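PDB 5ISU: Lmo0135 protein from Listeria monocytogenes EGD-e, which probably serves as the extracellular substrate-binding component of an ABC transporter, capturing peptides for uptake into the cell. Local coordinates for residues A261-N266 with E274-L279; E286-A291 with A357-Q362. One frame throughout, in Å; residues are numbered along the deposited sequence.

Interaction 1 (A261-N266 with E274-L279)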
loop_
_atom_site.group_PDB
_atom_site.type_symbol
_atom_site.label_atom_id
_atom_site.label_comp_id
_atom_site.label_asym_id
_atom_site.label_seq_id
_atom_site.Cartn_x
_atom_site.Cartn_y
_atom_site.Cartn_z
ATOM N N ALA A 261 6.663 -7.904 -13.129
ATOM C CA ALA A 261 7.316 -9.199 -13.211
ATOM C C ALA A 261 8.763 -9.024 -12.767
ATOM O O ALA A 261 9.388 -8.050 -13.114
ATOM C CB ALA A 261 7.269 -9.711 -14.626
ATOM N N THR A 262 9.281 -9.971 -12.000
ATOM C CA THR A 262 10.666 -9.939 -11.531
ATOM C C THR A 262 11.471 -10.961 -12.301
ATOM O O THR A 262 10.949 -12.006 -12.630
ATOM C CB THR A 262 10.769 -10.413 -10.074
ATOM O OG1 THR A 262 10.450 -11.810 -10.014
ATOM C CG2 THR A 262 9.832 -9.658 -9.162
ATOM N N PHE A 263 12.746 -10.686 -12.557
ATOM C CA PHE A 263 13.633 -11.663 -13.231
ATOM C C PHE A 263 14.593 -12.171 -12.167
ATOM O O PHE A 263 15.357 -11.382 -11.612
ATOM C CB PHE A 263 14.393 -11.040 -14.399
ATOM C CG PHE A 263 13.497 -10.520 -15.503
ATOM C CD1 PHE A 263 12.750 -11.392 -16.274
ATOM C CD2 PHE A 263 13.459 -9.167 -15.811
ATOM C CE1 PHE A 263 11.935 -10.921 -17.291
ATOM C CE2 PHE A 263 12.657 -8.692 -16.835
ATOM C CZ PHE A 263 11.894 -9.573 -17.575
ATOM N N ASN A 264 14.526 -13.471 -11.860
ATOM C CA ASN A 264 15.355 -14.063 -10.789
ATOM C C ASN A 264 16.815 -14.245 -11.194
ATOM O O ASN A 264 17.169 -15.237 -11.839
ATOM C CB ASN A 264 14.784 -15.416 -10.353
ATOM C CG ASN A 264 15.396 -15.930 -9.048
ATOM O OD1 ASN A 264 16.362 -15.371 -8.530
ATOM N ND2 ASN A 264 14.811 -16.986 -8.498
ATOM N N GLU A 265 17.670 -13.314 -10.778
ATOM C CA GLU A 265 19.091 -13.395 -11.111
ATOM C C GLU A 265 19.860 -14.543 -10.427
ATOM O O GLU A 265 21.046 -14.711 -10.685
ATOM C CB GLU A 265 19.783 -12.050 -10.902
ATOM C CG GLU A 265 19.178 -10.973 -11.787
ATOM C CD GLU A 265 19.928 -9.651 -11.760
ATOM O OE1 GLU A 265 21.150 -9.645 -11.504
ATOM O OE2 GLU A 265 19.291 -8.611 -12.053
ATOM N N ASN A 266 19.206 -15.308 -9.548
ATOM C CA ASN A 266 19.854 -16.501 -8.970
ATOM C C ASN A 266 19.962 -17.602 -10.052
ATOM O O ASN A 266 20.793 -18.505 -9.933
ATOM C CB ASN A 266 19.135 -17.021 -7.719
ATOM C CG ASN A 266 19.348 -16.132 -6.500
ATOM O OD1 ASN A 266 20.243 -15.274 -6.479
ATOM N ND2 ASN A 266 18.543 -16.356 -5.459
ATOM N N GLU A 274 21.154 -8.540 -21.483
ATOM C CA GLU A 274 20.586 -8.782 -22.811
ATOM C C GLU A 274 19.335 -9.679 -22.776
ATOM O O GLU A 274 18.315 -9.359 -23.419
ATOM C CB GLU A 274 21.640 -9.365 -23.769
ATOM C CG GLU A 274 22.719 -8.385 -24.254
ATOM C CD GLU A 274 23.732 -7.927 -23.193
ATOM O OE1 GLU A 274 23.596 -8.276 -21.996
ATOM O OE2 GLU A 274 24.684 -7.203 -23.571
ATOM N N LEU A 275 19.388 -10.768 -22.008
ATOM C CA LEU A 275 18.231 -11.654 -21.905
ATOM C C LEU A 275 17.058 -10.940 -21.253
ATOM O O LEU A 275 15.927 -11.041 -21.734
ATOM C CB LEU A 275 18.555 -12.917 -21.122
ATOM C CG LEU A 275 17.432 -13.963 -21.056
ATOM C CD1 LEU A 275 16.917 -14.332 -22.448
ATOM C CD2 LEU A 275 17.909 -15.199 -20.314
ATOM N N ARG A 276 17.330 -10.211 -20.165
ATOM C CA ARG A 276 16.288 -9.463 -19.453
ATOM C C ARG A 276 15.634 -8.422 -20.361
ATOM O O ARG A 276 14.414 -8.216 -20.300
ATOM C CB ARG A 276 16.832 -8.790 -18.179
ATOM C CG ARG A 276 17.320 -9.780 -17.127
ATOM C CD ARG A 276 17.427 -9.174 -15.742
ATOM N NE ARG A 276 18.346 -8.039 -15.676
ATOM C CZ ARG A 276 19.664 -8.114 -15.445
ATOM N NH1 ARG A 276 20.273 -9.287 -15.276
ATOM N NH2 ARG A 276 20.386 -6.998 -15.389
ATOM N N GLN A 277 16.445 -7.779 -21.200
ATOM C CA GLN A 277 15.946 -6.778 -22.140
ATOM C C GLN A 277 15.145 -7.440 -23.251
ATOM O O GLN A 277 14.127 -6.896 -23.702
ATOM C CB GLN A 277 17.083 -5.960 -22.721
ATOM C CG GLN A 277 17.751 -5.025 -21.726
ATOM C CD GLN A 277 18.957 -4.308 -22.314
ATOM O OE1 GLN A 277 19.516 -4.743 -23.314
ATOM N NE2 GLN A 277 19.368 -3.211 -21.685
ATOM N N ALA A 278 15.591 -8.615 -23.692
ATOM C CA ALA A 278 14.847 -9.357 -24.716
ATOM C C ALA A 278 13.437 -9.701 -24.214
ATOM O O ALA A 278 12.465 -9.576 -24.955
ATOM C CB ALA A 278 15.588 -10.620 -25.110
ATOM N N LEU A 279 13.340 -10.089 -22.941
ATOM C CA LEU A 279 12.073 -10.480 -22.316
ATOM C C LEU A 279 11.189 -9.279 -21.969
ATOM O O LEU A 279 10.066 -9.452 -21.478
ATOM C CB LEU A 279 12.329 -11.328 -21.066
ATOM C CG LEU A 279 13.112 -12.631 -21.259
ATOM C CD1 LEU A 279 13.434 -13.278 -19.919
ATOM C CD2 LEU A 279 12.382 -13.615 -22.170
#

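Interaction 2 (E286-A291 with A357-Q362)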
loop_
_atom_site.group_PDB
_atom_site.type_symbol
_atom_site.label_atom_id
_atom_site.label_comp_id
_atom_site.label_asym_id
_atom_site.label_seq_id
_atom_site.Cartn_x
_atom_site.Cartn_y
_atom_site.Cartn_z
ATOM N N GLU A 286 -0.303 -2.324 -23.250
ATOM C CA GLU A 286 -1.758 -2.202 -23.511
ATOM C C GLU A 286 -2.390 -3.569 -23.729
ATOM O O GLU A 286 -3.518 -3.794 -23.318
ATOM C CB GLU A 286 -2.078 -1.268 -24.679
ATOM C CG GLU A 286 -1.711 0.177 -24.381
ATOM C CD GLU A 286 -2.360 1.206 -25.314
ATOM O OE1 GLU A 286 -1.998 2.391 -25.169
ATOM O OE2 GLU A 286 -3.228 0.854 -26.165
ATOM N N GLU A 287 -1.646 -4.473 -24.352
ATOM C CA GLU A 287 -2.116 -5.843 -24.567
ATOM C C GLU A 287 -2.202 -6.618 -23.250
ATOM O O GLU A 287 -3.178 -7.346 -23.028
ATOM C CB GLU A 287 -1.215 -6.592 -25.558
ATOM C CG GLU A 287 -1.327 -6.086 -26.998
ATOM C CD GLU A 287 -0.529 -6.915 -28.008
ATOM O OE1 GLU A 287 0.400 -7.688 -27.624
ATOM O OE2 GLU A 287 -0.832 -6.781 -29.201
ATOM N N ILE A 288 -1.193 -6.475 -22.380
ATOM C CA ILE A 288 -1.228 -7.160 -21.079
ATOM C C ILE A 288 -2.431 -6.695 -20.267
ATOM O O ILE A 288 -3.160 -7.508 -19.705
ATOM C CB ILE A 288 0.040 -6.924 -20.248
ATOM C CG1 ILE A 288 1.256 -7.531 -20.950
ATOM C CG2 ILE A 288 -0.110 -7.562 -18.867
ATOM C CD1 ILE A 288 2.585 -7.184 -20.308
ATOM N N ILE A 289 -2.613 -5.383 -20.195
ATOM C CA ILE A 289 -3.740 -4.787 -19.472
ATOM C C ILE A 289 -5.044 -5.311 -20.054
ATOM O O ILE A 289 -5.928 -5.749 -19.318
ATOM C CB ILE A 289 -3.684 -3.252 -19.543
ATOM C CG1 ILE A 289 -2.538 -2.737 -18.657
ATOM C CG2 ILE A 289 -4.993 -2.631 -19.094
ATOM C CD1 ILE A 289 -2.210 -1.274 -18.844
ATOM N N ASP A 290 -5.130 -5.290 -21.379
ATOM C CA ASP A 290 -6.300 -5.779 -22.092
ATOM C C ASP A 290 -6.611 -7.244 -21.730
ATOM O O ASP A 290 -7.774 -7.605 -21.561
ATOM C CB ASP A 290 -6.074 -5.664 -23.610
ATOM C CG ASP A 290 -7.355 -5.688 -24.395
ATOM O OD1 ASP A 290 -8.293 -4.974 -23.993
ATOM O OD2 ASP A 290 -7.405 -6.355 -25.452
ATOM N N ALA A 291 -5.574 -8.069 -21.591
ATOM C CA ALA A 291 -5.768 -9.486 -21.283
ATOM C C ALA A 291 -5.980 -9.763 -19.795
ATOM O O ALA A 291 -6.761 -10.649 -19.441
ATOM C CB ALA A 291 -4.603 -10.318 -21.819
ATOM N N ALA A 357 0.453 -14.407 -17.320
ATOM C CA ALA A 357 1.365 -15.530 -17.545
ATOM C C ALA A 357 1.250 -16.081 -18.960
ATOM O O ALA A 357 2.252 -16.233 -19.647
ATOM C CB ALA A 357 1.116 -16.633 -16.529
ATOM N N LEU A 358 0.033 -16.348 -19.409
ATOM C CA LEU A 358 -0.169 -16.883 -20.764
ATOM C C LEU A 358 0.319 -15.914 -21.815
ATOM O O LEU A 358 0.866 -16.331 -22.835
ATOM C CB LEU A 358 -1.636 -17.240 -21.014
ATOM C CG LEU A 358 -2.134 -18.502 -20.305
ATOM C CD1 LEU A 358 -3.656 -18.581 -20.320
ATOM C CD2 LEU A 358 -1.511 -19.748 -20.935
ATOM N N TYR A 359 0.129 -14.620 -21.565
ATOM C CA TYR A 359 0.601 -13.617 -22.502
ATOM C C TYR A 359 2.139 -13.679 -22.602
ATOM O O TYR A 359 2.693 -13.640 -23.691
ATOM C CB TYR A 359 0.106 -12.226 -22.112
ATOM C CG TYR A 359 0.594 -11.173 -23.053
ATOM C CD1 TYR A 359 -0.109 -10.856 -24.214
ATOM C CD2 TYR A 359 1.772 -10.505 -22.802
ATOM C CE1 TYR A 359 0.363 -9.891 -25.086
ATOM C CE2 TYR A 359 2.243 -9.542 -23.665
ATOM C CZ TYR A 359 1.540 -9.239 -24.791
ATOM O OH TYR A 359 2.062 -8.290 -25.615
ATOM N N LEU A 360 2.825 -13.790 -21.471
ATOM C CA LEU A 360 4.295 -13.904 -21.489
ATOM C C LEU A 360 4.726 -15.174 -22.241
ATOM O O LEU A 360 5.626 -15.146 -23.084
ATOM C CB LEU A 360 4.873 -13.926 -20.071
ATOM C CG LEU A 360 4.553 -12.778 -19.113
ATOM C CD1 LEU A 360 5.311 -12.972 -17.802
ATOM C CD2 LEU A 360 4.896 -11.434 -19.705
ATOM N N GLN A 361 4.058 -16.280 -21.945
ATOM C CA GLN A 361 4.340 -17.567 -22.604
ATOM C C GLN A 361 4.198 -17.431 -24.112
ATOM O O GLN A 361 5.083 -17.836 -24.877
ATOM C CB GLN A 361 3.376 -18.639 -22.109
ATOM C CG GLN A 361 3.669 -20.036 -22.629
ATOM C CD GLN A 361 2.616 -21.033 -22.210
ATOM O OE1 GLN A 361 1.417 -20.743 -22.232
ATOM N NE2 GLN A 361 3.052 -22.230 -21.857
ATOM N N GLN A 362 3.069 -16.861 -24.516
ATOM C CA GLN A 362 2.751 -16.600 -25.914
ATOM C C GLN A 362 3.831 -15.726 -26.555
ATOM O O GLN A 362 4.363 -16.073 -27.611
ATOM C CB GLN A 362 1.404 -15.868 -25.984
ATOM C CG GLN A 362 0.847 -15.601 -27.379
ATOM C CD GLN A 362 -0.221 -14.510 -27.366
ATOM O OE1 GLN A 362 0.041 -13.367 -26.965
ATOM N NE2 GLN A 362 -1.411 -14.841 -27.831
#

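Interaction 1 (A261-N266 with E274-L279)
Phe263 and Glu265, two residues apart, both reach the side chain of Arg276. The apolar part of the arginine passes at a slant over the CB and CD2 side of the phenylalanine, Arg276 CD standing 3.8 Å from Phe263 CB and 4.0 Å from its CD2. Farther round the ring, Phe263 CE1 meets CB and CD1 of Leu279, each at 3.8 Å, one helical turn on from the arginine. Arg276 bends at its third torsion (chi3 -60°), which turns the guanidinium from the ring toward Glu265. The two charged groups then stack nearly parallel, their planes 5° apart, and Glu265 OE2 sits over the centre of the guanidinium, 3.4 Å from Arg276 NH1. This is a salt bridge of charge alone, since no N-H points at the oxygen. NH1 and NH2 are instead bonded to backbone carbonyls, Leu270 O and Asp459 O, which probably fixes the plane presented to the glutamate. Glu265 itself sits inside an Asx turn, in which Asn264 OD1 accepts from Asn266 N. Helix 273-281 thus packs on the end of strand 248-263, with helix 324-334 beside it and Ile395 of strand 395-400 also touching Phe263.

Interaction 2 (E286-A291 with A357-Q362)
Two helices of the mixed alpha/beta lobe, 285-292 and 351-365, meet through one tyrosine in this solute-binding protein of family 5, a member of the periplasmic-binding-protein clan. The contact illustrates how an aromatic residue can join two helices by different means at different parts of its ring: Tyr359 reaches from helix 351-365 to an apolar neighbour with its ring carbons CD2 and CE2 and to a carboxylate with its hydroxyl. With CG anti to the backbone nitrogen (chi1 179°), the ring is carried out from its own helix to Ile288 and Glu287. Backbones come nearest at Ile288 and Tyr359, whose CA atoms are 6.9 Å apart.

Ile288 supplies the apolar half. Its CG1 lies 3.5 Å from Tyr359 CE2 and equally near CD2, while the terminal CD1 stays a little farther off, so the branch touches the ring through its methylene. The isoleucine also reaches Tyr463 and Ile465 of strand 462-475, and this links the helix pair to the sheet beneath.

Glu287 meets the CE1 side of the ring, its CB on the same side of the ring plane as Ile288 CG1. This CB packs against Tyr359 CE1 at 3.7 Å, and the extended chain beyond carries the carboxylate to the phenol. The tyrosine is buried but the glutamate is exposed, so the glutamate end of the contact is probably the one nearer solvent. Asp284 supports both partners from just ahead of the helix: its OD1 accepts from Glu287 N, and its own N makes a weak hydrogen bond to Tyr359 OH. Leu283 and Gln322 also touch the tyrosine. The phenol OH of Tyr359 donates to Glu287 OE1 over 2.7 Å; this oxygen lies near the ring plane, receives the bond on its anti lone pair, and belongs to a carboxylate turned 82° from the ring.

How the interactions relate
Followed from the N terminus, the chain leaves strand 248-263 and turns back through helix 273-281, and interaction 1 closes this short loop, with seven residues between its segments. Helix 285-292 follows directly, and interaction 2 then spans 65 intervening residues to reach helix 351-365. The two closures are in series, neither nested nor crossed. The centres of interactions 1 and 2 lie about 17 Å apart, and the nearest atoms of interactions 1 and 2 are about 5 Å apart, without touching. Between them the consecutive helices 273-281 and 285-292 are tied to different partners, the first to a strand of the mixed sheet and the second to a helix far along the chain. A hydrogen bond from Tyr364 to Leu279 O also joins helix 351-365 to the first of them.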